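Cysteine hydrolase (Staphylococcus aureus, PDB 6KUA) probably catalyses the hydrolysis of nicotinamide to nicotinate and ammonia, as a zinc-containing nicotinamidase of the isochorismatase family of cysteine hydrolases. Local coordinates at residues A[2-7]-A[43-48]; A[32-37]-A[153-158]; A[133-138]-A[159-164]. All coordinates share one frame; numbering follows the deposited sequence.

Contact 1: residues A[2-7]-A[43-48]; sequences THRALL and NYYQDH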
loop_
_atom_site.group_PDB
_atom_site.type_symbol
_atom_site.label_atom_id
_atom_site.label_comp_id
_atom_site.label_asym_id
_atom_site.label_seq_id
_atom_site.Cartn_x
_atom_site.Cartn_y
_atom_site.Cartn_z
ATOM N N THR A 2 -25.072 8.901 3.583
ATOM C CA THR A 2 -24.918 7.869 4.608
ATOM C C THR A 2 -23.595 7.123 4.510
ATOM O O THR A 2 -23.191 6.462 5.473
ATOM C CB THR A 2 -26.077 6.859 4.509
ATOM O OG1 THR A 2 -27.319 7.548 4.718
ATOM C CG2 THR A 2 -25.955 5.721 5.543
ATOM N N HIS A 3 -22.924 7.214 3.373
ATOM C CA HIS A 3 -21.662 6.540 3.117
ATOM C C HIS A 3 -20.525 7.554 3.100
ATOM O O HIS A 3 -19.677 7.530 2.211
ATOM C CB HIS A 3 -21.739 5.783 1.790
ATOM C CG HIS A 3 -22.922 4.871 1.696
ATOM N ND1 HIS A 3 -22.893 3.567 2.144
ATOM C CD2 HIS A 3 -24.177 5.083 1.235
ATOM C CE1 HIS A 3 -24.079 3.014 1.963
ATOM N NE2 HIS A 3 -24.873 3.911 1.403
ATOM N N ARG A 4 -20.536 8.485 4.060
ATOM C CA ARG A 4 -19.623 9.619 4.074
ATOM C C ARG A 4 -18.883 9.687 5.406
ATOM O O ARG A 4 -19.374 9.230 6.441
ATOM C CB ARG A 4 -20.357 10.949 3.808
ATOM C CG ARG A 4 -21.482 11.273 4.789
ATOM C CD ARG A 4 -22.019 12.712 4.622
ATOM N NE ARG A 4 -22.721 13.172 5.829
ATOM C CZ ARG A 4 -23.024 14.442 6.114
ATOM N NH1 ARG A 4 -22.700 15.424 5.291
ATOM N NH2 ARG A 4 -23.646 14.735 7.247
ATOM N N ALA A 5 -17.679 10.249 5.368
ATOM C CA ALA A 5 -16.892 10.435 6.576
ATOM C C ALA A 5 -16.211 11.786 6.495
ATOM O O ALA A 5 -15.921 12.294 5.406
ATOM C CB ALA A 5 -15.853 9.310 6.781
ATOM N N LEU A 6 -16.006 12.381 7.660
ATOM C CA LEU A 6 -15.313 13.648 7.778
ATOM C C LEU A 6 -13.895 13.374 8.257
ATOM O O LEU A 6 -13.699 12.667 9.251
ATOM C CB LEU A 6 -16.052 14.569 8.755
ATOM C CG LEU A 6 -15.400 15.919 9.037
ATOM C CD1 LEU A 6 -15.426 16.794 7.802
ATOM C CD2 LEU A 6 -16.119 16.606 10.181
ATOM N N LEU A 7 -12.911 13.910 7.551
ATOM C CA LEU A 7 -11.512 13.788 7.951
ATOM C C LEU A 7 -11.030 15.155 8.409
ATOM O O LEU A 7 -10.988 16.097 7.607
ATOM C CB LEU A 7 -10.644 13.271 6.797
ATOM C CG LEU A 7 -11.101 11.999 6.080
ATOM C CD1 LEU A 7 -10.069 11.512 5.045
ATOM C CD2 LEU A 7 -11.426 10.889 7.076
ATOM N N ASN A 43 -22.092 14.372 13.030
ATOM C CA ASN A 43 -22.520 13.744 14.275
ATOM C C ASN A 43 -24.035 13.611 14.328
ATOM O O ASN A 43 -24.560 12.567 14.735
ATOM C CB ASN A 43 -22.005 14.555 15.464
ATOM C CG ASN A 43 -22.184 13.839 16.779
ATOM O OD1 ASN A 43 -21.512 12.840 17.056
ATOM N ND2 ASN A 43 -23.081 14.357 17.611
ATOM N N TYR A 44 -24.750 14.648 13.876
ATOM C CA TYR A 44 -26.207 14.597 13.802
ATOM C C TYR A 44 -26.694 13.303 13.168
ATOM O O TYR A 44 -27.598 12.642 13.691
ATOM C CB TYR A 44 -26.731 15.801 13.016
ATOM C CG TYR A 44 -28.231 15.804 12.859
ATOM C CD1 TYR A 44 -29.060 16.282 13.873
ATOM C CD2 TYR A 44 -28.826 15.329 11.703
ATOM C CE1 TYR A 44 -30.439 16.282 13.738
ATOM C CE2 TYR A 44 -30.209 15.335 11.551
ATOM C CZ TYR A 44 -31.010 15.815 12.577
ATOM O OH TYR A 44 -32.379 15.803 12.429
ATOM N N TYR A 45 -26.102 12.922 12.038
ATOM C CA TYR A 45 -26.507 11.710 11.332
ATOM C C TYR A 45 -25.764 10.483 11.819
ATOM O O TYR A 45 -25.939 9.405 11.243
ATOM C CB TYR A 45 -26.280 11.865 9.825
ATOM C CG TYR A 45 -27.164 12.900 9.189
ATOM C CD1 TYR A 45 -28.457 12.581 8.788
ATOM C CD2 TYR A 45 -26.715 14.197 8.981
ATOM C CE1 TYR A 45 -29.269 13.525 8.212
ATOM C CE2 TYR A 45 -27.537 15.155 8.392
ATOM C CZ TYR A 45 -28.805 14.808 8.016
ATOM O OH TYR A 45 -29.627 15.740 7.424
ATOM N N GLN A 46 -24.940 10.633 12.855
ATOM C CA GLN A 46 -24.043 9.586 13.333
ATOM C C GLN A 46 -23.127 9.084 12.218
ATOM O O GLN A 46 -22.756 7.914 12.189
ATOM C CB GLN A 46 -24.819 8.429 13.972
ATOM C CG GLN A 46 -25.563 8.817 15.251
ATOM C CD GLN A 46 -24.628 9.194 16.401
ATOM O OE1 GLN A 46 -24.522 10.369 16.773
ATOM N NE2 GLN A 46 -23.949 8.194 16.974
ATOM N N ASP A 47 -22.777 9.967 11.281
ATOM C CA ASP A 47 -21.715 9.683 10.332
ATOM C C ASP A 47 -20.361 9.689 11.039
ATOM O O ASP A 47 -20.200 10.218 12.139
ATOM C CB ASP A 47 -21.717 10.706 9.202
ATOM C CG ASP A 47 -22.892 10.521 8.244
ATOM O OD1 ASP A 47 -23.341 9.370 8.054
ATOM O OD2 ASP A 47 -23.368 11.530 7.675
ATOM N N HIS A 48 -19.372 9.087 10.396
ATOM C CA HIS A 48 -18.103 8.858 11.053
ATOM C C HIS A 48 -17.178 10.051 10.883
ATOM O O HIS A 48 -17.126 10.666 9.818
ATOM C CB HIS A 48 -17.466 7.581 10.514
ATOM C CG HIS A 48 -18.189 6.355 10.956
ATOM N ND1 HIS A 48 -17.951 5.756 12.177
ATOM C CD2 HIS A 48 -19.201 5.656 10.378
ATOM C CE1 HIS A 48 -18.760 4.720 12.315
ATOM N NE2 HIS A 48 -19.530 4.641 11.240
HETATM O O HOH W 1 -20.836 7.301 7.833
#
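Y45 approaches R4 first: its ring carbon CD2 lies 3.6 Å from R4 NH2, with the ring and guanidinium planes 82° apart. Helix 32-44 runs out just before Y45, and Q46 is the first residue to leave helical torsions, turning to positive phi; its N returns to N43 O at 2.7 Å, part of a Schellman motif that releases the chain toward the sheet. This is the return leg of a beta-alpha-beta crossover: strand 4-9, helix 32-44 and strand 48-54 follow in sequence, and the two strands are parallel neighbours. D47 then meets the guanidinium with OD2, 2.6 Å from R4 NE. The N-H...O angle of 172° makes this salt bridge nearly straight; D47 OD2 lies in the guanidinium plane of R4, whereas R4 NE meets OD2 from above the carboxylate plane. A weak second bond, R4 NH2 to the same D47 OD2 at 3.2 Å, adds to the grip, and D41 shares NH2 in another salt bridge. The other carboxylate oxygen, D47 OD1, faces a water at 3.3 Å that also lies 2.8 Å from R4 O. At H48 the backbone takes over: L6 N donates to H48 O at 3.0 Å, while A5 CA approaches the same oxygen at 3.3 Å in a CA-H...O contact.

Contact 2: residues A[32-37]-A[153-158]; sequences EDFIVS and SVPAEG
The backbones of helical residues 32-37 and of 153-158 come nearest at F34 and G158, whose CA atoms are 5.9 Å apart, and no hydrogen bond joins the two segments. The contact belongs to the alpha/beta sandwich of this family: helix 32-44 packs on one side of a parallel sheet, here against an irregular part of 151-160, an outermost strand within the chain. A backbone bond from G158 N to P155 O, 2.8 Å, folds 155-158 into a bend against which the F34 ring packs. F34 carries the contact. Its CG is anti to the backbone N (chi1 -175°), and from there the ring reaches P155, E157 and G158. E157 CB sits over one face, offset toward the rim, 3.8 Å from the centroid of the F34 ring and 18° off its normal, a CH-pi contact. The E157 carboxylate also lies near the ring, its plane 46° from that of F34. Obliquely to the ring stand two more groups: P155 CG, 3.6 Å from F34 CE1, and G158 CA, 3.4 Å from F34 CD1. Having no CB, G158 leaves room for F34 CE1. I35, the next residue, touches V130 of the adjacent strand 126-132, and at its tip I35 CD1 rests 4.0 Å from G158 O.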
loop_
_atom_site.group_PDB
_atom_site.type_symbol
_atom_site.label_atom_id
_atom_site.label_comp_id
_atom_site.label_asym_id
_atom_site.label_seq_id
_atom_site.Cartn_x
_atom_site.Cartn_y
_atom_site.Cartn_z
ATOM N N GLU A 32 -12.063 27.556 12.231
ATOM C CA GLU A 32 -12.541 26.865 13.426
ATOM C C GLU A 32 -14.063 26.737 13.440
ATOM O O GLU A 32 -14.611 25.648 13.660
ATOM C CB GLU A 32 -12.028 27.620 14.663
ATOM C CG GLU A 32 -12.481 27.095 16.019
ATOM C CD GLU A 32 -11.960 27.954 17.174
ATOM O OE1 GLU A 32 -11.697 27.410 18.273
ATOM O OE2 GLU A 32 -11.802 29.179 16.975
ATOM N N ASP A 33 -14.768 27.838 13.187
ATOM C CA ASP A 33 -16.226 27.795 13.245
ATOM C C ASP A 33 -16.796 26.847 12.194
ATOM O O ASP A 33 -17.777 26.142 12.456
ATOM C CB ASP A 33 -16.805 29.200 13.062
ATOM C CG ASP A 33 -16.863 29.994 14.361
ATOM O OD1 ASP A 33 -16.295 29.545 15.387
ATOM O OD2 ASP A 33 -17.479 31.087 14.343
ATOM N N PHE A 34 -16.196 26.815 10.999
ATOM C CA PHE A 34 -16.708 25.947 9.942
ATOM C C PHE A 34 -16.463 24.475 10.259
ATOM O O PHE A 34 -17.316 23.623 9.994
ATOM C CB PHE A 34 -16.068 26.318 8.608
ATOM C CG PHE A 34 -16.615 25.552 7.439
ATOM C CD1 PHE A 34 -16.031 24.354 7.041
ATOM C CD2 PHE A 34 -17.707 26.031 6.738
ATOM C CE1 PHE A 34 -16.529 23.648 5.956
ATOM C CE2 PHE A 34 -18.215 25.333 5.653
ATOM C CZ PHE A 34 -17.624 24.139 5.262
ATOM N N ILE A 35 -15.302 24.158 10.818
ATOM C CA ILE A 35 -15.004 22.772 11.165
ATOM C C ILE A 35 -15.951 22.276 12.256
ATOM O O ILE A 35 -16.494 21.165 12.167
ATOM C CB ILE A 35 -13.525 22.646 11.570
ATOM C CG1 ILE A 35 -12.615 22.913 10.362
ATOM C CG2 ILE A 35 -13.232 21.280 12.127
ATOM C CD1 ILE A 35 -11.146 22.701 10.669
ATOM N N VAL A 36 -16.173 23.099 13.290
ATOM C CA VAL A 36 -17.095 22.752 14.371
ATOM C C VAL A 36 -18.468 22.434 13.805
ATOM O O VAL A 36 -19.118 21.457 14.204
ATOM C CB VAL A 36 -17.157 23.900 15.406
ATOM C CG1 VAL A 36 -18.304 23.707 16.376
ATOM C CG2 VAL A 36 -15.835 24.024 16.154
ATOM N N SER A 37 -18.922 23.225 12.837
ATOM C CA SER A 37 -20.220 22.949 12.256
ATOM C C SER A 37 -20.205 21.742 11.323
ATOM O O SER A 37 -21.256 21.123 11.128
ATOM C CB SER A 37 -20.746 24.194 11.534
ATOM O OG SER A 37 -20.350 24.216 10.178
ATOM N N SER A 153 -14.601 15.643 -1.124
ATOM C CA SER A 153 -15.075 17.007 -0.973
ATOM C C SER A 153 -14.091 17.780 -0.114
ATOM O O SER A 153 -13.747 17.346 0.993
ATOM C CB SER A 153 -16.487 17.036 -0.360
ATOM O OG SER A 153 -17.003 18.353 -0.363
ATOM N N VAL A 154 -13.610 18.906 -0.628
ATOM C CA VAL A 154 -12.769 19.784 0.185
ATOM C C VAL A 154 -13.355 21.189 0.155
ATOM O O VAL A 154 -13.071 21.963 -0.775
ATOM C CB VAL A 154 -11.305 19.793 -0.286
ATOM C CG1 VAL A 154 -10.467 20.604 0.692
ATOM C CG2 VAL A 154 -10.765 18.372 -0.398
ATOM N N PRO A 155 -14.173 21.556 1.141
ATOM C CA PRO A 155 -14.786 22.892 1.138
ATOM C C PRO A 155 -13.729 23.947 1.401
ATOM O O PRO A 155 -12.948 23.834 2.343
ATOM C CB PRO A 155 -15.810 22.818 2.278
ATOM C CG PRO A 155 -15.283 21.764 3.183
ATOM C CD PRO A 155 -14.635 20.735 2.271
ATOM N N ALA A 156 -13.703 24.975 0.553
ATOM C CA ALA A 156 -12.668 25.994 0.687
ATOM C C ALA A 156 -12.756 26.724 2.021
ATOM O O ALA A 156 -11.747 27.259 2.491
ATOM C CB ALA A 156 -12.764 26.986 -0.471
ATOM N N GLU A 157 -13.937 26.760 2.639
ATOM C CA GLU A 157 -14.106 27.352 3.962
ATOM C C GLU A 157 -13.580 26.459 5.081
ATOM O O GLU A 157 -13.541 26.899 6.236
ATOM C CB GLU A 157 -15.591 27.639 4.214
ATOM C CG GLU A 157 -16.054 29.061 3.934
ATOM C CD GLU A 157 -17.270 29.449 4.797
ATOM O OE1 GLU A 157 -17.080 30.073 5.878
ATOM O OE2 GLU A 157 -18.414 29.113 4.395
ATOM N N GLY A 158 -13.203 25.216 4.773
ATOM C CA GLY A 158 -12.832 24.257 5.791
ATOM C C GLY A 158 -11.358 23.919 5.834
ATOM O O GLY A 158 -10.942 23.082 6.644
#

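Contact 3: residues A[133-138]-A[159-164]; sequences CTDICV and VASFNQ
Within the beta-alpha-beta unit 126-132, 137-147, 151-160, the turn that leads into helix 137-147 touches V159 to N163 at the far end of the last strand. A cis peptide bond precedes C133, and a type I turn, C133 to I136, is closed by I136 N to C133 O; V138 N also reaches this oxygen, from the opposite face of its plane. T134 N donates to A160 O at 3.0 Å, bent (142°) and from above the carbonyl plane; C133 CA adds a CA-H...O contact of 3.1 Å to A160 O. S161 OG donates to D135 OD1, 2.8 Å away, meeting it on the syn side but 25° out of the carboxylate plane. S161 OG is anti to the backbone N (chi1 -176°), and it accepts from N163 N at 3.2 Å, closing an ST turn, so this hydroxyl is gripped as donor and acceptor. C133 SG makes an oblique sulfur-aromatic contact with F162, 3.8 Å from F162 CD2, and I136 CD1 is 4.1 Å from F162 CE2. At the other end of the contact, T134 CG2 meets V159 CG2 at 3.8 Å, the side chains crossing at about a right angle. A bound zinc ion lies about 9 Å from the I136 side chain. Helix 164-176 lies beside the turn, where H167 bonds T134 OG1 and F174 meets V138, while W169 of the second subunit bonds D135 OD2.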
loop_
_atom_site.group_PDB
_atom_site.type_symbol
_atom_site.label_atom_id
_atom_site.label_comp_id
_atom_site.label_asym_id
_atom_site.label_seq_id
_atom_site.Cartn_x
_atom_site.Cartn_y
_atom_site.Cartn_z
ATOM N N CYS A 133 -2.396 21.812 6.442
ATOM C CA CYS A 133 -2.499 22.916 5.495
ATOM C C CYS A 133 -3.037 22.408 4.175
ATOM O O CYS A 133 -2.824 21.242 3.834
ATOM C CB CYS A 133 -1.145 23.581 5.242
ATOM S SG CYS A 133 -0.379 24.273 6.669
ATOM N N THR A 134 -3.720 23.296 3.445
ATOM C CA THR A 134 -4.363 22.932 2.186
ATOM C C THR A 134 -3.401 22.219 1.247
ATOM O O THR A 134 -3.753 21.209 0.634
ATOM C CB THR A 134 -4.912 24.186 1.508
ATOM O OG1 THR A 134 -5.382 25.086 2.513
ATOM C CG2 THR A 134 -6.043 23.846 0.557
ATOM N N ASP A 135 -2.191 22.747 1.101
ATOM C CA ASP A 135 -1.261 22.246 0.100
ATOM C C ASP A 135 -0.200 21.320 0.690
ATOM O O ASP A 135 0.793 21.030 0.011
ATOM C CB ASP A 135 -0.600 23.420 -0.646
ATOM C CG ASP A 135 0.175 24.349 0.296
ATOM O OD1 ASP A 135 -0.305 24.595 1.425
ATOM O OD2 ASP A 135 1.264 24.826 -0.075
ATOM N N ILE A 136 -0.378 20.843 1.928
ATOM C CA ILE A 136 0.518 19.818 2.473
ATOM C C ILE A 136 -0.304 18.614 2.945
ATOM O O ILE A 136 -0.597 17.713 2.155
ATOM C CB ILE A 136 1.419 20.388 3.591
ATOM C CG1 ILE A 136 2.008 21.730 3.135
ATOM C CG2 ILE A 136 2.553 19.414 3.935
ATOM C CD1 ILE A 136 2.947 22.383 4.095
ATOM N N CYS A 137 -0.677 18.572 4.234
ATOM C CA CYS A 137 -1.351 17.385 4.773
ATOM C C CYS A 137 -2.701 17.137 4.113
ATOM O O CYS A 137 -3.063 15.985 3.840
ATOM C CB CYS A 137 -1.522 17.519 6.284
ATOM S SG CYS A 137 0.064 17.438 7.117
ATOM N N VAL A 138 -3.475 18.196 3.886
ATOM C CA VAL A 138 -4.743 18.048 3.180
ATOM C C VAL A 138 -4.507 17.512 1.770
ATOM O O VAL A 138 -5.163 16.559 1.324
ATOM C CB VAL A 138 -5.478 19.395 3.160
ATOM C CG1 VAL A 138 -6.717 19.305 2.304
ATOM C CG2 VAL A 138 -5.791 19.849 4.605
ATOM N N VAL A 159 -10.551 24.573 4.994
ATOM C CA VAL A 159 -9.116 24.327 4.929
ATOM C C VAL A 159 -8.379 25.664 4.883
ATOM O O VAL A 159 -8.937 26.688 4.488
ATOM C CB VAL A 159 -8.743 23.453 3.705
ATOM C CG1 VAL A 159 -9.254 22.014 3.892
ATOM C CG2 VAL A 159 -9.320 24.062 2.421
ATOM N N ALA A 160 -7.104 25.646 5.291
ATOM C CA ALA A 160 -6.281 26.852 5.276
ATOM C C ALA A 160 -4.807 26.503 5.134
ATOM O O ALA A 160 -4.364 25.420 5.521
ATOM C CB ALA A 160 -6.476 27.685 6.544
ATOM N N SER A 161 -4.035 27.462 4.617
ATOM C CA SER A 161 -2.583 27.336 4.573
ATOM C C SER A 161 -1.926 28.666 4.927
ATOM O O SER A 161 -2.527 29.735 4.799
ATOM C CB SER A 161 -2.097 26.881 3.188
ATOM O OG SER A 161 -0.695 26.676 3.203
ATOM N N PHE A 162 -0.663 28.593 5.361
ATOM C CA PHE A 162 0.130 29.810 5.517
ATOM C C PHE A 162 0.517 30.409 4.174
ATOM O O PHE A 162 0.899 31.583 4.116
ATOM C CB PHE A 162 1.392 29.531 6.345
ATOM C CG PHE A 162 2.259 28.415 5.798
ATOM C CD1 PHE A 162 3.208 28.668 4.805
ATOM C CD2 PHE A 162 2.137 27.118 6.289
ATOM C CE1 PHE A 162 4.007 27.646 4.302
ATOM C CE2 PHE A 162 2.935 26.091 5.794
ATOM C CZ PHE A 162 3.871 26.356 4.797
ATOM N N ASN A 163 0.416 29.633 3.102
ATOM C CA ASN A 163 0.853 30.021 1.768
ATOM C C ASN A 163 -0.389 30.261 0.917
ATOM O O ASN A 163 -1.072 29.309 0.527
ATOM C CB ASN A 163 1.743 28.923 1.185
ATOM C CG ASN A 163 2.208 29.218 -0.221
ATOM O OD1 ASN A 163 1.886 30.261 -0.797
ATOM N ND2 ASN A 163 2.982 28.292 -0.786
ATOM N N GLN A 164 -0.666 31.530 0.613
ATOM C CA GLN A 164 -1.877 31.868 -0.133
ATOM C C GLN A 164 -1.859 31.279 -1.542
ATOM O O GLN A 164 -2.876 30.762 -2.020
ATOM C CB GLN A 164 -2.043 33.386 -0.196
ATOM C CG GLN A 164 -3.442 33.847 0.112
ATOM C CD GLN A 164 -4.459 33.216 -0.809
ATOM O OE1 GLN A 164 -4.274 33.200 -2.028
ATOM N NE2 GLN A 164 -5.539 32.687 -0.237
#

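Overall arrangement
From the N terminus, contact 1 closes the first loop, bringing residues 43-48 back beside the opening strand after 35 intervening residues. Contact 2 starts inside that loop, at 32-37, and ends far beyond it at 153-158, joining helix 32-44 to strand 151-160, so contacts 1 and 2 cross; their nearest atoms stay about 5 Å apart. Contact 3 opens after contact 1 has closed, in series with it and on the opposite side of the chain's centre, and closes the 20-residue loop carrying helix 137-147. It crosses contact 2, because 153-158 falls between 133-138 and 159-164. Those two touch directly, V154 CG1 to V159 CG1 at 3.7 Å. All three reach one parallel sheet.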